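Local coordinates for protein esterase LipW (Mycobacterium marinum, PDB 3QH4) that probably acts as an esterase of the alpha/beta hydrolase fold, hydrolysing ester bonds, at residues 27-32 with 216-221. Sequence-based numbering, arbitrary orientation. Where two conformers were deposited one is given.
Sequences IDFTAE and GEAASL
The methyl of Ala218 touches two side chains of segment 27-32: its CB lies 3.6 Å from CG2 of Ile27 and 3.8 Å from CB of Phe29. Phe29 CA is also the nearest to Ala218 CA, 5.3 Å away. Ile27 reaches the contact with its CG2 branch, while CG1 is anti to the backbone N (chi1 -162°). The Phe29 ring passes Ala218 O obliquely, CD2 being 3.9 Å from that oxygen. One helical turn on, Leu221 lays CD2 against the Phe29-Thr30 peptide, 3.5 Å from Phe29 O, and runs side by side with Thr30, the two side chains pointing the same way with Leu221 CD2 4.1 Å from Thr30 CG2. With 216 Å² buried, the contact is small and rests on van der Waals packing.

In the alpha/beta hydrolase fold, helix 216-227 lies in the insertion between strands 189-193 and 250-255 of the central sheet. Its pairing with the N-terminal region, just where helix 31-56 begins, is consistent with the cap of hormone-sensitive-lipase-like hydrolases. Phe29 O is also hydrogen-bonded to His225 NE2 of the same helix, and the Phe29 ring meets Phe214 edge-to-face.

The turn presenting Phe29 is set by Asp28, whose OD1 accepts from Thr30 N at 3.1 Å with a nearly straight N-H...O angle of 169°, an Asx turn. Thr30 OG1 grips the same oxygen at 3.0 Å, both donors coming from one face of the carboxylate. Thr30 is the N-cap of helix 31-56, its OG1 weakly bonded to Ser33 N.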
ATOM      1  N   ILE A  27     -12.562   9.872  -8.893  1.00  9.25           N
ATOM      2  CA  ILE A  27     -13.083   8.501  -8.815  1.00  8.63           C
ATOM      3  C   ILE A  27     -14.516   8.554  -8.309  1.00  9.42           C
ATOM      4  O   ILE A  27     -14.915   9.503  -7.630  1.00 10.12           O
ATOM      5  CB  ILE A  27     -12.219   7.629  -7.855  1.00  8.16           C
ATOM      6  CG1 ILE A  27     -12.450   6.126  -8.089  1.00  8.55           C
ATOM      7  CG2 ILE A  27     -12.416   8.027  -6.379  1.00  7.76           C
ATOM      8  CD1 ILE A  27     -11.354   5.270  -7.437  1.00  8.64           C
ATOM      9  N   ASP A  28     -15.279   7.514  -8.632  1.00  9.04           N
ATOM     10  CA  ASP A  28     -16.606   7.317  -8.065  1.00  9.94           C
ATOM     11  C   ASP A  28     -16.478   6.014  -7.272  1.00  8.88           C
ATOM     12  O   ASP A  28     -16.189   4.971  -7.835  1.00  9.99           O
ATOM     13  CB  ASP A  28     -17.598   7.194  -9.222  1.00 10.51           C
ATOM     14  CG  ASP A  28     -19.011   6.871  -8.776  1.00 14.12           C
ATOM     15  OD1 ASP A  28     -19.239   6.506  -7.603  1.00 14.29           O
ATOM     16  OD2 ASP A  28     -19.910   6.982  -9.644  1.00 15.17           O
ATOM     17  N   PHE A  29     -16.686   6.080  -5.957  1.00  8.89           N
ATOM     18  CA  PHE A  29     -16.414   4.896  -5.130  1.00  7.75           C
ATOM     19  C   PHE A  29     -17.681   4.264  -4.581  1.00  8.65           C
ATOM     20  O   PHE A  29     -17.650   3.604  -3.551  1.00  8.22           O
ATOM     21  CB  PHE A  29     -15.414   5.211  -3.999  1.00  7.55           C
ATOM     22  CG  PHE A  29     -14.428   4.086  -3.736  1.00  6.60           C
ATOM     23  CD1 PHE A  29     -13.551   3.687  -4.727  1.00  8.62           C
ATOM     24  CD2 PHE A  29     -14.368   3.461  -2.484  1.00  8.48           C
ATOM     25  CE1 PHE A  29     -12.629   2.639  -4.502  1.00  7.58           C
ATOM     26  CE2 PHE A  29     -13.440   2.411  -2.239  1.00  8.25           C
ATOM     27  CZ  PHE A  29     -12.570   2.030  -3.258  1.00  7.41           C
ATOM     28  N   THR A  30     -18.799   4.446  -5.292  1.00 10.13           N
ATOM     29  CA  THR A  30     -20.011   3.675  -4.964  1.00 11.23           C
ATOM     30  C   THR A  30     -19.784   2.208  -5.318  1.00 12.04           C
ATOM     31  O   THR A  30     -18.924   1.893  -6.137  1.00 10.93           O
ATOM     32  CB  THR A  30     -21.262   4.193  -5.742  1.00 12.73           C
ATOM     33  OG1 THR A  30     -21.028   4.080  -7.153  1.00 14.33           O
ATOM     34  CG2 THR A  30     -21.586   5.631  -5.362  1.00 13.04           C
ATOM     35  N   ALA A  31     -20.554   1.318  -4.697  1.00 12.90           N
ATOM     36  CA  ALA A  31     -20.468  -0.112  -4.984  1.00 14.31           C
ATOM     37  C   ALA A  31     -20.643  -0.436  -6.473  1.00 13.94           C
ATOM     38  O   ALA A  31     -19.867  -1.204  -7.023  1.00 14.11           O
ATOM     39  CB  ALA A  31     -21.490  -0.883  -4.139  1.00 14.44           C
ATOM     40  N   GLU A  32     -21.644   0.154  -7.129  1.00 14.92           N
ATOM     41  CA  GLU A  32     -21.847  -0.052  -8.576  1.00 14.44           C
ATOM     42  C   GLU A  32     -20.658   0.368  -9.436  1.00 14.36           C
ATOM     43  O   GLU A  32     -20.269  -0.335 -10.391  1.00 14.22           O
ATOM     44  CB  GLU A  32     -23.121   0.672  -9.052  1.00 16.14           C
ATOM     45  N   GLY A 216     -11.792  12.952  -0.692  1.00  5.64           N
ATOM     46  CA  GLY A 216     -12.340  12.804   0.647  1.00  6.55           C
ATOM     47  C   GLY A 216     -13.719  12.147   0.652  1.00  7.35           C
ATOM     48  O   GLY A 216     -14.096  11.433   1.613  1.00  7.00           O
ATOM     49  N   GLU A 217     -14.494  12.418  -0.390  1.00  6.09           N
ATOM     50  CA  GLU A 217     -15.800  11.773  -0.480  0.50  7.32           C
ATOM     51  C   GLU A 217     -15.656  10.271  -0.714  1.00  7.29           C
ATOM     52  O   GLU A 217     -16.336   9.468  -0.047  1.00  7.27           O
ATOM     53  CB  GLU A 217     -16.677  12.470  -1.508  0.50  7.59           C
ATOM     54  CG  GLU A 217     -16.971  13.870  -1.035  0.50  7.69           C
ATOM     55  CD  GLU A 217     -17.850  14.672  -1.965  0.50 11.84           C
ATOM     56  OE1 GLU A 217     -18.479  14.099  -2.882  0.50 11.72           O
ATOM     57  OE2 GLU A 217     -17.909  15.901  -1.752  0.50 12.63           O
ATOM     58  N   ALA A 218     -14.764   9.885  -1.619  1.00  6.85           N
ATOM     59  CA  ALA A 218     -14.458   8.467  -1.808  1.00  6.39           C
ATOM     60  C   ALA A 218     -13.910   7.831  -0.526  1.00  6.29           C
ATOM     61  O   ALA A 218     -14.188   6.676  -0.250  1.00  5.68           O
ATOM     62  CB  ALA A 218     -13.462   8.271  -2.966  1.00  6.45           C
ATOM     63  N   ALA A 219     -13.131   8.584   0.251  1.00  5.55           N
ATOM     64  CA  ALA A 219     -12.535   8.018   1.456  1.00  5.12           C
ATOM     65  C   ALA A 219     -13.640   7.645   2.465  1.00  5.22           C
ATOM     66  O   ALA A 219     -13.569   6.590   3.131  1.00  4.24           O
ATOM     67  CB  ALA A 219     -11.516   8.991   2.042  1.00  5.71           C
ATOM     68  N   SER A 220     -14.680   8.476   2.532  1.00  5.21           N
ATOM     69  CA  SER A 220     -15.813   8.179   3.399  0.60  6.14           C
ATOM     70  C   SER A 220     -16.526   6.882   2.974  1.00  6.01           C
ATOM     71  O   SER A 220     -16.794   5.997   3.825  1.00  6.08           O
ATOM     72  CB  SER A 220     -16.801   9.334   3.441  0.60  6.59           C
ATOM     73  OG  SER A 220     -17.941   8.930   4.186  0.60  9.26           O
ATOM     74  N   LEU A 221     -16.831   6.765   1.683  1.00  5.96           N
ATOM     75  CA  LEU A 221     -17.445   5.533   1.136  1.00  7.13           C
ATOM     76  C   LEU A 221     -16.539   4.324   1.363  1.00  6.34           C
ATOM     77  O   LEU A 221     -17.019   3.247   1.742  1.00  6.17           O
ATOM     78  CB  LEU A 221     -17.703   5.669  -0.365  1.00  8.13           C
ATOM     79  CG  LEU A 221     -19.035   6.298  -0.802  1.00 12.65           C
ATOM     80  CD1 LEU A 221     -19.271   7.564  -0.079  1.00 15.78           C
ATOM     81  CD2 LEU A 221     -19.023   6.542  -2.316  1.00 14.19           C
TER